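Importin subunit beta-1 (Saccharomyces cerevisiae, PDB 5OWU) carries proteins into the nucleus as the beta subunit of importin, working with importin alpha, which recognises the classical nuclear localization signal of the cargo. Local coordinates at residues Asn34-Phe37 with Leu38-Ala41; His410-Leu413 with Pro414-Leu417; Asp440-Ala443 with Glu444-Asp447. All coordinates share one frame; numbering follows the deposited sequence.

Contact 1 of 3, residues Asn34-Phe37 with Leu38-Ala41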
ATOM      1  N   ASN A  34      10.993  34.466  -5.087  1.00 34.22           N
ATOM      2  CA  ASN A  34      12.348  34.127  -5.512  1.00 33.90           C
ATOM      3  C   ASN A  34      13.307  35.307  -5.381  1.00 40.89           C
ATOM      4  O   ASN A  34      14.468  35.124  -4.999  1.00 38.82           O
ATOM      5  CB  ASN A  34      12.342  33.624  -6.954  1.00 49.00           C
ATOM      6  CG  ASN A  34      13.740  33.497  -7.519  1.00 64.61           C
ATOM      7  OD1 ASN A  34      14.473  32.562  -7.189  1.00 66.04           O
ATOM      8  ND2 ASN A  34      14.128  34.451  -8.366  1.00 71.25           N
ATOM      9  N   ASP A  35      12.851  36.520  -5.690  1.00 38.79           N
ATOM     10  CA  ASP A  35      13.772  37.651  -5.767  1.00 40.87           C
ATOM     11  C   ASP A  35      14.014  38.271  -4.402  1.00 44.77           C
ATOM     12  O   ASP A  35      15.119  38.745  -4.132  1.00 33.69           O
ATOM     13  CB  ASP A  35      13.241  38.723  -6.723  1.00 40.01           C
ATOM     14  CG  ASP A  35      13.121  38.232  -8.148  1.00 49.33           C
ATOM     15  OD1 ASP A  35      13.810  37.253  -8.508  1.00 45.31           O
ATOM     16  OD2 ASP A  35      12.334  38.837  -8.902  1.00 50.53           O
ATOM     17  N   ASN A  36      12.994  38.292  -3.533  1.00 34.53           N
ATOM     18  CA  ASN A  36      13.127  38.919  -2.219  1.00 34.77           C
ATOM     19  C   ASN A  36      12.278  38.119  -1.222  1.00 35.65           C
ATOM     20  O   ASN A  36      11.193  38.528  -0.802  1.00 29.57           O
ATOM     21  CB  ASN A  36      12.708  40.388  -2.253  1.00 38.97           C
ATOM     22  CG  ASN A  36      13.066  41.128  -0.971  1.00 40.17           C
ATOM     23  OD1 ASN A  36      13.435  40.519   0.032  1.00 41.38           O
ATOM     24  ND2 ASN A  36      12.947  42.452  -0.998  1.00 56.74           N
ATOM     25  N   PHE A  37      12.798  36.964  -0.811  1.00 32.07           N
ATOM     26  CA  PHE A  37      12.026  36.107   0.079  1.00 32.33           C
ATOM     27  C   PHE A  37      11.712  36.811   1.392  1.00 33.60           C
ATOM     28  O   PHE A  37      10.616  36.656   1.934  1.00 31.92           O
ATOM     29  CB  PHE A  37      12.765  34.799   0.348  1.00 29.55           C
ATOM     30  CG  PHE A  37      11.948  33.813   1.131  1.00 30.63           C
ATOM     31  CD1 PHE A  37      10.875  33.175   0.540  1.00 31.33           C
ATOM     32  CD2 PHE A  37      12.233  33.543   2.459  1.00 24.77           C
ATOM     33  CE1 PHE A  37      10.105  32.273   1.257  1.00 30.46           C
ATOM     34  CE2 PHE A  37      11.466  32.644   3.181  1.00 31.83           C
ATOM     35  CZ  PHE A  37      10.404  32.015   2.582  1.00 32.77           C
ATOM     36  N   LEU A  38      12.661  37.580   1.927  1.00 29.37           N
ATOM     37  CA  LEU A  38      12.401  38.314   3.163  1.00 28.56           C
ATOM     38  C   LEU A  38      11.131  39.147   3.038  1.00 32.88           C
ATOM     39  O   LEU A  38      10.232  39.069   3.885  1.00 29.96           O
ATOM     40  CB  LEU A  38      13.603  39.201   3.508  1.00 37.61           C
ATOM     41  CG  LEU A  38      13.665  39.880   4.886  1.00 32.38           C
ATOM     42  CD1 LEU A  38      15.037  40.513   5.064  1.00 43.91           C
ATOM     43  CD2 LEU A  38      12.594  40.938   5.098  1.00 32.88           C
ATOM     44  N   GLN A  39      11.037  39.952   1.976  1.00 32.85           N
ATOM     45  CA  GLN A  39       9.861  40.803   1.808  1.00 32.88           C
ATOM     46  C   GLN A  39       8.610  39.969   1.542  1.00 26.76           C
ATOM     47  O   GLN A  39       7.540  40.258   2.084  1.00 29.13           O
ATOM     48  CB  GLN A  39      10.091  41.809   0.675  1.00 36.69           C
ATOM     49  CG  GLN A  39       8.938  42.786   0.495  1.00 47.57           C
ATOM     50  CD  GLN A  39       9.145  43.768  -0.657  1.00 65.17           C
ATOM     51  OE1 GLN A  39       9.720  43.424  -1.693  1.00 52.29           O
ATOM     52  NE2 GLN A  39       8.666  44.995  -0.478  1.00 55.26           N
ATOM     53  N   PHE A  40       8.717  38.948   0.692  1.00 24.87           N
ATOM     54  CA  PHE A  40       7.582  38.068   0.416  1.00 28.39           C
ATOM     55  C   PHE A  40       6.996  37.496   1.709  1.00 25.55           C
ATOM     56  O   PHE A  40       5.776  37.514   1.925  1.00 25.41           O
ATOM     57  CB  PHE A  40       8.047  36.955  -0.526  1.00 28.62           C
ATOM     58  CG  PHE A  40       7.056  35.851  -0.710  1.00 30.24           C
ATOM     59  CD1 PHE A  40       6.109  35.913  -1.714  1.00 30.80           C
ATOM     60  CD2 PHE A  40       7.086  34.736   0.108  1.00 31.85           C
ATOM     61  CE1 PHE A  40       5.198  34.888  -1.892  1.00 35.09           C
ATOM     62  CE2 PHE A  40       6.177  33.713  -0.058  1.00 31.39           C
ATOM     63  CZ  PHE A  40       5.230  33.788  -1.061  1.00 37.67           C
ATOM     64  N   ALA A  41       7.860  37.000   2.592  1.00 27.21           N
ATOM     65  CA  ALA A  41       7.393  36.405   3.841  1.00 25.94           C
ATOM     66  C   ALA A  41       6.808  37.458   4.776  1.00 32.70           C
ATOM     67  O   ALA A  41       5.739  37.249   5.370  1.00 32.31           O
ATOM     68  CB  ALA A  41       8.542  35.660   4.520  1.00 25.80           C
TER
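Asn36 holds the N-cap position of helix 37-48 and accepts from the backbone N-H of Gln39, at the step where HEAT repeat 1 passes into HEAT repeat 2 of the helical solenoid. The capping bond runs 3.1 Å from Gln39 N to Asn36 OD1; it is nearly straight at the hydrogen, but the donor stands above the carbonyl plane rather than on a lone pair. What brings OD1 there is the first torsion (chi1 -170°), which turns CG away from the backbone N and lays the amide beside the opening turn. Ordinary helical bonds follow, Phe40 N giving to Asn36 O and Ala41 N to Phe37 O, each at 2.9 Å.

Beside the cap, Asn36 ND2 rests 3.4 Å from Gln39 CB, the two side chains crossing at about a right angle with their amide planes 43° apart, and Asn36 OD1 also lies against Leu38 CB.

The apolar side of the same turn is buried. Phe37 packs on Leu65 of helix 55-67 and makes a cation-pi contact with Arg83, while Phe40 leans on Leu32 of the preceding helix and on Thr64. Between themselves the two rings cross obliquely, Phe37 CE1 meeting Phe40 CD2 at 4.1 Å, and Phe37 CE2 comes within 4.4 Å of Ala41 CB.

Contact 2 of 3, residues His410-Leu413 with Pro414-Leu417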
ATOM      1  N   HIS A 410     -14.519 -31.231   7.072  1.00 22.96           N
ATOM      2  CA  HIS A 410     -15.255 -32.458   6.790  1.00 34.13           C
ATOM      3  C   HIS A 410     -16.595 -32.473   7.521  1.00 32.72           C
ATOM      4  O   HIS A 410     -17.626 -32.827   6.940  1.00 32.58           O
ATOM      5  CB  HIS A 410     -14.422 -33.680   7.182  1.00 35.97           C
ATOM      6  CG  HIS A 410     -15.030 -34.979   6.753  1.00 55.52           C
ATOM      7  ND1 HIS A 410     -15.988 -35.635   7.497  1.00 57.20           N
ATOM      8  CD2 HIS A 410     -14.828 -35.735   5.649  1.00 65.17           C
ATOM      9  CE1 HIS A 410     -16.344 -36.743   6.871  1.00 58.09           C
ATOM     10  NE2 HIS A 410     -15.654 -36.829   5.748  1.00 54.89           N
ATOM     11  N   GLN A 411     -16.605 -32.072   8.795  1.00 33.15           N
ATOM     12  CA  GLN A 411     -17.847 -32.115   9.564  1.00 36.46           C
ATOM     13  C   GLN A 411     -18.875 -31.111   9.043  1.00 37.15           C
ATOM     14  O   GLN A 411     -20.072 -31.411   8.989  1.00 32.82           O
ATOM     15  CB  GLN A 411     -17.545 -31.858  11.044  1.00 37.79           C
ATOM     16  CG  GLN A 411     -18.764 -31.648  11.926  1.00 53.51           C
ATOM     17  CD  GLN A 411     -18.394 -31.515  13.392  1.00 47.43           C
ATOM     18  OE1 GLN A 411     -18.260 -30.405  13.917  1.00 48.90           O
ATOM     19  NE2 GLN A 411     -18.220 -32.649  14.060  1.00 47.79           N
ATOM     20  N   ALA A 412     -18.433 -29.916   8.652  1.00 33.11           N
ATOM     21  CA  ALA A 412     -19.348 -28.814   8.371  1.00 33.94           C
ATOM     22  C   ALA A 412     -19.708 -28.668   6.898  1.00 26.85           C
ATOM     23  O   ALA A 412     -20.653 -27.938   6.576  1.00 24.78           O
ATOM     24  CB  ALA A 412     -18.743 -27.495   8.861  1.00 34.24           C
ATOM     25  N   LEU A 413     -18.996 -29.334   5.999  1.00 25.71           N
ATOM     26  CA  LEU A 413     -19.183 -29.058   4.580  1.00 29.20           C
ATOM     27  C   LEU A 413     -20.602 -29.362   4.119  1.00 32.27           C
ATOM     28  O   LEU A 413     -21.146 -28.564   3.341  1.00 32.04           O
ATOM     29  CB  LEU A 413     -18.147 -29.840   3.763  1.00 27.02           C
ATOM     30  CG  LEU A 413     -17.813 -29.392   2.336  1.00 41.20           C
ATOM     31  CD1 LEU A 413     -17.756 -27.881   2.161  1.00 35.18           C
ATOM     32  CD2 LEU A 413     -16.479 -30.010   1.961  1.00 45.75           C
ATOM     33  N   PRO A 414     -21.259 -30.437   4.555  1.00 35.33           N
ATOM     34  CA  PRO A 414     -22.664 -30.624   4.143  1.00 32.44           C
ATOM     35  C   PRO A 414     -23.554 -29.438   4.486  1.00 30.81           C
ATOM     36  O   PRO A 414     -24.275 -28.938   3.611  1.00 31.87           O
ATOM     37  CB  PRO A 414     -23.074 -31.906   4.883  1.00 36.54           C
ATOM     38  CG  PRO A 414     -21.787 -32.657   5.058  1.00 38.12           C
ATOM     39  CD  PRO A 414     -20.730 -31.609   5.276  1.00 31.64           C
ATOM     40  N   SER A 415     -23.518 -28.958   5.732  1.00 28.62           N
ATOM     41  CA  SER A 415     -24.353 -27.817   6.107  1.00 34.24           C
ATOM     42  C   SER A 415     -23.985 -26.559   5.316  1.00 31.61           C
ATOM     43  O   SER A 415     -24.863 -25.754   4.962  1.00 28.92           O
ATOM     44  CB  SER A 415     -24.234 -27.561   7.607  1.00 36.01           C
ATOM     45  OG  SER A 415     -22.893 -27.283   7.969  1.00 48.16           O
ATOM     46  N   ILE A 416     -22.693 -26.367   5.032  1.00 24.63           N
ATOM     47  CA  ILE A 416     -22.268 -25.176   4.298  1.00 29.58           C
ATOM     48  C   ILE A 416     -22.764 -25.238   2.859  1.00 28.20           C
ATOM     49  O   ILE A 416     -23.299 -24.257   2.327  1.00 35.24           O
ATOM     50  CB  ILE A 416     -20.739 -25.013   4.366  1.00 28.49           C
ATOM     51  CG1 ILE A 416     -20.321 -24.614   5.778  1.00 30.95           C
ATOM     52  CG2 ILE A 416     -20.248 -23.953   3.366  1.00 37.90           C
ATOM     53  CD1 ILE A 416     -18.816 -24.646   6.011  1.00 31.82           C
ATOM     54  N   LEU A 417     -22.586 -26.388   2.204  1.00 26.67           N
ATOM     55  CA  LEU A 417     -23.098 -26.553   0.850  1.00 27.46           C
ATOM     56  C   LEU A 417     -24.610 -26.392   0.822  1.00 31.04           C
ATOM     57  O   LEU A 417     -25.168 -25.875  -0.150  1.00 33.41           O
ATOM     58  CB  LEU A 417     -22.702 -27.921   0.296  1.00 35.81           C
ATOM     59  CG  LEU A 417     -21.219 -28.185   0.042  1.00 35.52           C
ATOM     60  CD1 LEU A 417     -21.003 -29.634  -0.371  1.00 38.38           C
ATOM     61  CD2 LEU A 417     -20.683 -27.242  -1.021  1.00 44.20           C
TER
HETATM   62  O   HOH W   1     -22.504 -30.362   8.169  1.00 29.75           O
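His410 O faces Pro414 CD at 3.7 Å, at the point where a regular alpha-helix would offer it an N-H. This is a proline kink inside helix 402-418 of HEAT repeat 10, and it illustrates how a helix pays for a residue that has no amide hydrogen. The side chain of His410 leaves the backbone away from this turn, and its NE2 makes a weak hydrogen bond to Gln450 OE1.

At Gln411 the break is filled by solvent. Gln411 O accepts from a water at 2.8 Å, and the same water accepts from Ser415 N at 3.0 Å, so that one molecule spans the gap in the backbone bonding.

Ala412 restores the direct pattern and adds to it. Ala412 O is gripped by two donors: Ile416 N arrives close to the line of the C=O bond, whereas Ser415 OG, only 2.7 Å from Ala412 O, comes in at a C=O...O angle of 130° and tilted 22° from the carbonyl plane. Ser415 can do this because chi1 (60°) tucks OG between its own N and carbonyl carbon, back toward the preceding turn. With an alanine here, Ala412 O would probably be left without its hydroxyl donor, and the kinked turn would lose a tie that does not depend on water. Ala412 CB meanwhile meets Ile416 CD1, and both side chains touch Phe393 of helix 383-395.

Leu413 closes the segment. Leu413 CB is pressed tightly on the proline ring, 3.5 Å from Pro414 CD, while Leu413 O accepts an almost straight bond from Leu417 N at 2.8 Å. One turn on, Leu413 CD1 lies 4.1 Å from Leu417 CG.

Contact 3 of 3, residues Asp440-Ala443 with Glu444-Asp447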
ATOM      1  N   ASP A 440      -9.171 -22.079  -0.241  1.00 37.86           N
ATOM      2  CA  ASP A 440      -7.947 -21.302  -0.359  1.00 45.32           C
ATOM      3  C   ASP A 440      -6.889 -21.773   0.630  1.00 42.39           C
ATOM      4  O   ASP A 440      -5.705 -21.843   0.286  1.00 55.84           O
ATOM      5  CB  ASP A 440      -8.242 -19.818  -0.151  1.00 45.72           C
ATOM      6  CG  ASP A 440      -7.154 -18.927  -0.700  1.00 51.56           C
ATOM      7  OD1 ASP A 440      -6.487 -19.347  -1.668  1.00 60.02           O
ATOM      8  OD2 ASP A 440      -6.960 -17.813  -0.171  1.00 45.79           O
ATOM      9  N   SER A 441      -7.297 -22.100   1.859  0.72 43.99           N
ATOM     10  CA  SER A 441      -6.312 -22.444   2.882  0.72 50.09           C
ATOM     11  C   SER A 441      -6.109 -23.944   3.069  0.72 54.65           C
ATOM     12  O   SER A 441      -4.985 -24.376   3.343  0.72 56.43           O
ATOM     13  CB  SER A 441      -6.703 -21.810   4.218  0.72 51.99           C
ATOM     14  OG  SER A 441      -6.486 -20.405   4.191  0.72 36.53           O
ATOM     15  N   VAL A 442      -7.156 -24.757   2.944  1.00 46.71           N
ATOM     16  CA  VAL A 442      -7.003 -26.200   3.086  1.00 39.51           C
ATOM     17  C   VAL A 442      -7.793 -26.943   2.007  1.00 46.70           C
ATOM     18  O   VAL A 442      -8.669 -27.759   2.308  1.00 50.27           O
ATOM     19  CB  VAL A 442      -7.393 -26.640   4.519  1.00 60.23           C
ATOM     20  CG1 VAL A 442      -8.844 -26.304   4.878  1.00 46.53           C
ATOM     21  CG2 VAL A 442      -7.085 -28.107   4.748  1.00 57.01           C
ATOM     22  N   ALA A 443      -7.432 -26.726   0.735  1.00 46.41           N
ATOM     23  CA  ALA A 443      -8.169 -27.322  -0.380  1.00 37.09           C
ATOM     24  C   ALA A 443      -8.146 -28.837  -0.327  1.00 37.46           C
ATOM     25  O   ALA A 443      -9.077 -29.488  -0.823  1.00 39.57           O
ATOM     26  CB  ALA A 443      -7.590 -26.871  -1.725  1.00 48.78           C
ATOM     27  N   GLU A 444      -7.089 -29.426   0.234  1.00 50.40           N
ATOM     28  CA  GLU A 444      -7.078 -30.871   0.382  0.53 52.18           C
ATOM     29  C   GLU A 444      -8.129 -31.357   1.378  1.00 52.12           C
ATOM     30  O   GLU A 444      -8.374 -32.565   1.452  1.00 48.65           O
ATOM     31  CB  GLU A 444      -5.683 -31.310   0.804  0.53 52.72           C
ATOM     32  CG  GLU A 444      -4.609 -31.016  -0.243  0.53 47.35           C
ATOM     33  CD  GLU A 444      -4.223 -29.542  -0.315  0.53 53.40           C
ATOM     34  OE1 GLU A 444      -4.546 -28.785   0.626  0.53 51.88           O
ATOM     35  OE2 GLU A 444      -3.591 -29.138  -1.316  0.53 48.87           O
ATOM     36  N   SER A 445      -8.748 -30.443   2.150  1.00 51.42           N
ATOM     37  CA  SER A 445      -9.826 -30.811   3.073  1.00 47.17           C
ATOM     38  C   SER A 445     -11.076 -31.279   2.328  1.00 50.53           C
ATOM     39  O   SER A 445     -11.948 -31.917   2.934  1.00 48.92           O
ATOM     40  CB  SER A 445     -10.219 -29.636   3.987  1.00 47.46           C
ATOM     41  OG  SER A 445     -10.580 -28.473   3.252  1.00 59.63           O
ATOM     42  N   ILE A 446     -11.201 -30.956   1.043  1.00 52.45           N
ATOM     43  CA  ILE A 446     -12.373 -31.331   0.259  1.00 52.65           C
ATOM     44  C   ILE A 446     -12.069 -32.647  -0.449  1.00 51.68           C
ATOM     45  O   ILE A 446     -11.339 -32.678  -1.445  1.00 51.22           O
ATOM     46  CB  ILE A 446     -12.745 -30.236  -0.739  1.00 42.43           C
ATOM     47  CG1 ILE A 446     -12.791 -28.873  -0.038  1.00 36.63           C
ATOM     48  CG2 ILE A 446     -14.089 -30.576  -1.394  1.00 48.83           C
ATOM     49  CD1 ILE A 446     -12.933 -27.695  -0.989  1.00 46.34           C
ATOM     50  N   ASP A 447     -12.641 -33.731   0.056  1.00 46.13           N
ATOM     51  CA  ASP A 447     -12.324 -35.053  -0.462  1.00 46.18           C
ATOM     52  C   ASP A 447     -12.701 -35.144  -1.940  1.00 52.49           C
ATOM     53  O   ASP A 447     -13.861 -34.884  -2.291  1.00 47.14           O
ATOM     54  CB  ASP A 447     -13.070 -36.114   0.341  1.00 55.61           C
ATOM     55  CG  ASP A 447     -12.722 -37.522  -0.087  1.00 60.26           C
ATOM     56  OD1 ASP A 447     -11.719 -38.064   0.425  1.00 67.09           O
ATOM     57  OD2 ASP A 447     -13.445 -38.089  -0.935  1.00 56.34           O
TER
HETATM   58  O   HOH W   2      -9.549 -31.446  -2.711  1.00 52.60           O
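Val442 straddles the side chain of Ser445 with its two methyls, Val442 CG2 lying 3.6 Å from Ser445 CB and Val442 CG1 3.7 Å from the same carbon. The valine branches fall on this serine because CG1 sits between the backbone N and the carbonyl carbon (chi1 60°), leaving CG2 opposite the N. Helix 402-418 bounds this side, Thr406 touching Val442 and Val409 touching Ser445. Ser445 OG is modelled too close to Val442 O, so the place of Val442 O is less sure and that pair carries no weight. With the same caution, Ser445 N donates to Val442 O at 2.7 Å.

Such i+3 to i bonding belongs to a short 3-10 segment, here the narrow turn by which the chain leaves helix 425-442 of HEAT repeat 10 and sets out toward helix 452-463. The second bond of the series rests on firmer atoms: Ile446 N gives to Ala443 O at 3.2 Å. It is straight at the hydrogen, but the N lies 55° out of the carbonyl plane, well above it and not on a lone pair. Ala443 O has another donor in a water 2.8 Å away, which also donates to Ile446 O, so solvent reinforces a turn whose protein residues are mostly buried.

The CB of Ala443 points away from 444-447 overall, though it still touches Glu444 N, and helix 467-484 covers it with Gln483 and Leu484. Ile446 instead packs its side chain on Leu452 and Val455 of helix 452-463, while Ile446 CB passes 3.7 Å from Ala443 O.

Contact 1 stands alone near the N-terminal end, its nearest atoms about 63 Å from contact 2 and about 53 Å from contact 3, on the opposite side of the chain's centre. Contacts 2 and 3 are neighbours at successive helices, 402-418 and 425-442, and meet where Leu413 CD2 packs on Ile446 CG2 at 4.2 Å. Contact 3 is buried, whereas contacts 1 and 2 are partly so. Their chemistry follows place: a side-chain amide starts a helix at 34-41, at 410-417 a water spans a missing backbone bond and a hydroxyl adds a second donor in mid-helix, and backbone 3-10 bonds with a bridging water carry the chain out of another helix at 440-447.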